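Local structure of probable M18 family aminopeptidase 1 (Thermotoga maritima, 2GLF) at residues Ile43-Phe49 against Leu258-Leu262; Gly48-Leu52 against Met62-Ala66. The protein probably acts as a metal-dependent aminopeptidase of the M18 family, removing residues from the N termini of peptides. All coordinates share one frame; numbering follows the deposited sequence.

Interaction 1: Ile43-Phe49 against Leu258-Leu262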
loop_
_atom_site.group_PDB
_atom_site.type_symbol
_atom_site.label_atom_id
_atom_site.label_comp_id
_atom_site.label_asym_id
_atom_site.label_seq_id
_atom_site.Cartn_x
_atom_site.Cartn_y
_atom_site.Cartn_z
ATOM N N ILE A 43 -53.299 6.792 -29.210
ATOM C CA ILE A 43 -54.243 6.171 -28.288
ATOM C C ILE A 43 -55.245 7.218 -27.810
ATOM O O ILE A 43 -56.440 6.944 -27.688
ATOM C CB ILE A 43 -53.509 5.591 -27.062
ATOM C CG1 ILE A 43 -52.724 4.349 -27.477
ATOM C CG2 ILE A 43 -54.500 5.293 -25.936
ATOM C CD1 ILE A 43 -51.869 3.777 -26.377
ATOM N N LEU A 44 -54.743 8.418 -27.538
ATOM C CA LEU A 44 -55.586 9.511 -27.080
ATOM C C LEU A 44 -56.465 10.068 -28.200
ATOM O O LEU A 44 -57.551 10.582 -27.939
ATOM C CB LEU A 44 -54.729 10.637 -26.492
ATOM C CG LEU A 44 -54.083 10.379 -25.127
ATOM C CD1 LEU A 44 -53.240 11.585 -24.711
ATOM C CD2 LEU A 44 -55.174 10.094 -24.092
ATOM N N ASP A 45 -56.002 9.984 -29.443
ATOM C CA ASP A 45 -56.803 10.491 -30.541
ATOM C C ASP A 45 -58.035 9.623 -30.692
ATOM O O ASP A 45 -59.105 10.121 -31.031
ATOM C CB ASP A 45 -55.983 10.571 -31.820
ATOM C CG ASP A 45 -55.005 11.729 -31.792
ATOM O OD1 ASP A 45 -55.361 12.780 -31.220
ATOM O OD2 ASP A 45 -53.892 11.599 -32.340
ATOM N N GLU A 46 -57.889 8.323 -30.443
ATOM C CA GLU A 46 -59.048 7.437 -30.438
ATOM C C GLU A 46 -59.530 7.815 -29.032
ATOM O O GLU A 46 -59.110 8.844 -28.508
ATOM C CB GLU A 46 -58.630 5.974 -30.445
ATOM C CG GLU A 46 -57.605 5.614 -31.485
ATOM C CD GLU A 46 -57.196 4.155 -31.388
ATOM O OE1 GLU A 46 -56.788 3.722 -30.289
ATOM O OE2 GLU A 46 -57.281 3.441 -32.407
ATOM N N SER A 47 -60.371 7.021 -28.391
ATOM C CA SER A 47 -60.803 7.398 -27.043
ATOM C C SER A 47 -61.539 8.741 -27.032
ATOM O O SER A 47 -62.280 9.042 -26.097
ATOM C CB SER A 47 -59.594 7.487 -26.103
ATOM O OG SER A 47 -58.918 6.249 -26.023
ATOM N N GLY A 48 -61.307 9.553 -28.057
ATOM C CA GLY A 48 -61.983 10.831 -28.164
ATOM C C GLY A 48 -61.355 12.061 -27.540
ATOM O O GLY A 48 -62.070 12.954 -27.089
ATOM N N PHE A 49 -60.035 12.132 -27.503
ATOM C CA PHE A 49 -59.392 13.303 -26.930
ATOM C C PHE A 49 -59.062 14.290 -28.040
ATOM O O PHE A 49 -58.949 13.906 -29.211
ATOM C CB PHE A 49 -58.092 12.922 -26.220
ATOM C CG PHE A 49 -58.274 12.385 -24.828
ATOM C CD1 PHE A 49 -58.947 11.192 -24.605
ATOM C CD2 PHE A 49 -57.707 13.049 -23.739
ATOM C CE1 PHE A 49 -59.043 10.662 -23.319
ATOM C CE2 PHE A 49 -57.798 12.531 -22.451
ATOM C CZ PHE A 49 -58.464 11.335 -22.240
ATOM N N LEU A 258 -51.963 5.525 -18.341
ATOM C CA LEU A 258 -52.703 5.860 -19.547
ATOM C C LEU A 258 -53.984 5.028 -19.568
ATOM O O LEU A 258 -55.080 5.554 -19.772
ATOM C CB LEU A 258 -51.877 5.529 -20.788
ATOM C CG LEU A 258 -52.126 6.334 -22.066
ATOM C CD1 LEU A 258 -51.769 5.464 -23.250
ATOM C CD2 LEU A 258 -53.571 6.782 -22.168
ATOM N N ARG A 259 -53.842 3.725 -19.350
ATOM C CA ARG A 259 -54.991 2.831 -19.350
ATOM C C ARG A 259 -55.975 3.160 -18.234
ATOM O O ARG A 259 -57.183 3.001 -18.401
ATOM C CB ARG A 259 -54.533 1.372 -19.245
ATOM C CG ARG A 259 -53.828 0.857 -20.502
ATOM C CD ARG A 259 -54.780 0.801 -21.691
ATOM N NE ARG A 259 -55.843 -0.159 -21.438
ATOM C CZ ARG A 259 -55.660 -1.474 -21.402
ATOM N NH1 ARG A 259 -54.455 -1.981 -21.617
ATOM N NH2 ARG A 259 -56.672 -2.277 -21.111
ATOM N N ALA A 260 -55.463 3.621 -17.098
ATOM C CA ALA A 260 -56.321 3.984 -15.978
ATOM C C ALA A 260 -57.097 5.241 -16.353
ATOM O O ALA A 260 -58.317 5.300 -16.203
ATOM C CB ALA A 260 -55.485 4.235 -14.736
ATOM N N LEU A 261 -56.381 6.242 -16.855
ATOM C CA LEU A 261 -56.991 7.504 -17.262
ATOM C C LEU A 261 -58.162 7.251 -18.185
ATOM O O LEU A 261 -59.232 7.828 -18.014
ATOM C CB LEU A 261 -55.977 8.391 -17.997
ATOM C CG LEU A 261 -56.542 9.701 -18.568
ATOM C CD1 LEU A 261 -56.933 10.600 -17.411
ATOM C CD2 LEU A 261 -55.530 10.408 -19.450
ATOM N N LEU A 262 -57.948 6.375 -19.161
ATOM C CA LEU A 262 -58.968 6.054 -20.148
ATOM C C LEU A 262 -60.193 5.287 -19.655
ATOM O O LEU A 262 -61.275 5.425 -20.230
ATOM C CB LEU A 262 -58.336 5.281 -21.310
ATOM C CG LEU A 262 -57.205 5.975 -22.069
ATOM C CD1 LEU A 262 -56.859 5.161 -23.299
ATOM C CD2 LEU A 262 -57.625 7.380 -22.470
#

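Interaction 2: Gly48-Leu52 against Met62-Ala66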
loop_
_atom_site.group_PDB
_atom_site.type_symbol
_atom_site.label_atom_id
_atom_site.label_comp_id
_atom_site.label_asym_id
_atom_site.label_seq_id
_atom_site.Cartn_x
_atom_site.Cartn_y
_atom_site.Cartn_z
ATOM N N GLY A 48 -61.307 9.553 -28.057
ATOM C CA GLY A 48 -61.983 10.831 -28.164
ATOM C C GLY A 48 -61.355 12.061 -27.540
ATOM O O GLY A 48 -62.070 12.954 -27.089
ATOM N N PHE A 49 -60.035 12.132 -27.503
ATOM C CA PHE A 49 -59.392 13.303 -26.930
ATOM C C PHE A 49 -59.062 14.290 -28.040
ATOM O O PHE A 49 -58.949 13.906 -29.211
ATOM C CB PHE A 49 -58.092 12.922 -26.220
ATOM C CG PHE A 49 -58.274 12.385 -24.828
ATOM C CD1 PHE A 49 -58.947 11.192 -24.605
ATOM C CD2 PHE A 49 -57.707 13.049 -23.739
ATOM C CE1 PHE A 49 -59.043 10.662 -23.319
ATOM C CE2 PHE A 49 -57.798 12.531 -22.451
ATOM C CZ PHE A 49 -58.464 11.335 -22.240
ATOM N N VAL A 50 -58.904 15.559 -27.672
ATOM C CA VAL A 50 -58.540 16.597 -28.632
ATOM C C VAL A 50 -57.532 17.552 -28.011
ATOM O O VAL A 50 -57.512 17.752 -26.792
ATOM C CB VAL A 50 -59.758 17.415 -29.107
ATOM C CG1 VAL A 50 -60.669 16.542 -29.940
ATOM C CG2 VAL A 50 -60.499 17.997 -27.914
ATOM N N PRO A 51 -56.679 18.160 -28.847
ATOM C CA PRO A 51 -55.647 19.105 -28.411
ATOM C C PRO A 51 -56.220 20.281 -27.622
ATOM O O PRO A 51 -57.063 21.018 -28.136
ATOM C CB PRO A 51 -55.035 19.578 -29.729
ATOM C CG PRO A 51 -55.271 18.436 -30.650
ATOM C CD PRO A 51 -56.668 18.017 -30.310
ATOM N N LEU A 52 -55.768 20.460 -26.383
ATOM C CA LEU A 52 -56.230 21.588 -25.573
ATOM C C LEU A 52 -56.129 22.827 -26.463
ATOM O O LEU A 52 -55.341 22.843 -27.405
ATOM C CB LEU A 52 -55.332 21.755 -24.342
ATOM C CG LEU A 52 -55.690 22.870 -23.360
ATOM C CD1 LEU A 52 -57.069 22.607 -22.806
ATOM C CD2 LEU A 52 -54.674 22.930 -22.228
HETATM N N MSE A 62 -63.889 18.483 -20.280
HETATM C CA MSE A 62 -62.886 18.403 -21.332
HETATM C C MSE A 62 -62.131 17.084 -21.251
HETATM O O MSE A 62 -61.896 16.557 -20.163
HETATM C CB MSE A 62 -61.870 19.544 -21.193
HETATM C CG MSE A 62 -62.449 20.949 -21.157
HETATM SE SE MSE A 62 -61.109 22.326 -20.781
HETATM C CE MSE A 62 -60.268 22.388 -22.507
ATOM N N THR A 63 -61.759 16.561 -22.411
ATOM C CA THR A 63 -60.977 15.336 -22.511
ATOM C C THR A 63 -59.857 15.775 -23.452
ATOM O O THR A 63 -59.794 15.389 -24.620
ATOM C CB THR A 63 -61.794 14.194 -23.133
ATOM O OG1 THR A 63 -62.283 14.601 -24.416
ATOM C CG2 THR A 63 -62.971 13.842 -22.243
ATOM N N VAL A 64 -58.977 16.609 -22.912
ATOM C CA VAL A 64 -57.886 17.195 -23.671
ATOM C C VAL A 64 -56.499 16.674 -23.368
ATOM O O VAL A 64 -56.299 15.891 -22.443
ATOM C CB VAL A 64 -57.847 18.707 -23.442
ATOM C CG1 VAL A 64 -59.139 19.345 -23.937
ATOM C CG2 VAL A 64 -57.641 18.986 -21.960
ATOM N N TYR A 65 -55.541 17.134 -24.163
ATOM C CA TYR A 65 -54.152 16.763 -23.983
ATOM C C TYR A 65 -53.264 17.782 -24.671
ATOM O O TYR A 65 -53.621 18.334 -25.705
ATOM C CB TYR A 65 -53.877 15.360 -24.545
ATOM C CG TYR A 65 -53.941 15.248 -26.048
ATOM C CD1 TYR A 65 -52.988 15.870 -26.861
ATOM C CD2 TYR A 65 -54.958 14.515 -26.666
ATOM C CE1 TYR A 65 -53.048 15.770 -28.255
ATOM C CE2 TYR A 65 -55.028 14.404 -28.059
ATOM C CZ TYR A 65 -54.074 15.038 -28.847
ATOM O OH TYR A 65 -54.171 14.971 -30.222
ATOM N N ALA A 66 -52.105 18.035 -24.084
ATOM C CA ALA A 66 -51.161 18.978 -24.647
ATOM C C ALA A 66 -49.839 18.260 -24.867
ATOM O O ALA A 66 -49.330 17.592 -23.965
ATOM C CB ALA A 66 -50.968 20.145 -23.702
#

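Interaction 1: Ile43-Phe49 against Leu258-Leu262
Ser-47 and Leu-262 bring the two backbones nearest, their CA atoms 7.3 Å apart, where the end of helix 33-45 and the turn after it meet helix 248-263. Helical geometry is lost at Glu-46, and Ser-47 and Gly-48 take positive phi as the chain bends round, while the amide of Phe-49 bonds back to the carbonyl O of Leu-44. Leu-262 touches four residues across the contact, dividing its two methyls between them. CD1 lies 3.5 Å from Ile-43 CG2, the two side chains crossing at about a right angle, and CD2 approaches Phe-49 CE1 obliquely at 3.7 Å. One turn earlier in helix 248-263, Leu-258 CD1 meets Ile-43 CD1 at 3.6 Å. With CG1 beside the backbone N (chi1 -72°) and CD1 extended from it, Ile-43 sets both of its methyl ends against Leu-258. Leu-44 CD2 sits over the centre of the Phe-49 ring, 3.7 Å above its plane, and also reaches Leu-262 CD2 at 4.0 Å. Ser-47 OG donates to Ile-43 O at 3.1 Å, so its proton has a partner although the oxygen lies against the methyls of Leu-262. Leu-44 and Leu-261 both rest on Ala-75 of strand 73-77. The contact is thus helix-to-helix packing over the mixed sheet of an alpha/beta metallopeptidase domain, away from its metal sites.

Interaction 2: Gly48-Leu52 against Met62-Ala66
Thr-63 OG1 donates to Gly-48 O at 3.1 Å, coming in 31° from the carbonyl plane, next to the parallel pairing of Val-50 with Val-64 and Pro-51 with Tyr-65. Leu-52 N reaches Tyr-65 O at 3.1 Å with a nearly straight N-H (165°), although it lies well above the carbonyl plane. Val-50 uses both its polar backbone atoms: its N bonds to Thr-63 O, and its O accepts a weak bond from Tyr-65 N. Beside this backbone pairing, Thr-63 CB stands over the centre of the Phe-49 ring in a CH-pi contact, 4.2 Å from the centroid, while Val-64 O lies at the ring edge, in plane. With CG set between the backbone N and the carbonyl carbon (chi1 69°), the Tyr-65 ring has Val-50 C and Pro-51 N over one face, offset toward the rim, receives Phe-49 CB at its edge and runs alongside Pro-51. Its hydroxyl hydrogen-bonds to Asp-45, the last residue of helix 33-45. Leu-52 CD1 packs on Val-64 CG2 at 3.8 Å and on the selenomethionine methyl of Met-62. Strand 50-51 borders the mixed sheet within the chain; strand 73-77 pairs with 64-67 on its other side, Leu-44 of helix 33-45 touches Tyr-65, and helix 292-303 meets Leu-52 and Met-62.

From the N terminus, helix 33-45 ends in the turn that leads directly into strand 50-51, and both interactions start from this short piece of chain, sharing Gly-48 and Phe-49. Interaction 2 closes first, bringing residues 62-66 back beside 48-52 after a loop of nine residues without helix or strand. Interaction 1 closes a much longer loop, 208 residues lying between its segments, at helix 248-263, so the short loop nests inside the long one. Their centres lie about 9 Å apart, and the two contacts meet where the end of helix 33-45 reaches Tyr-65. Together they tie border strand 50-51 and its neighbour 64-67 to the end of helix 33-45 and to helix 248-263.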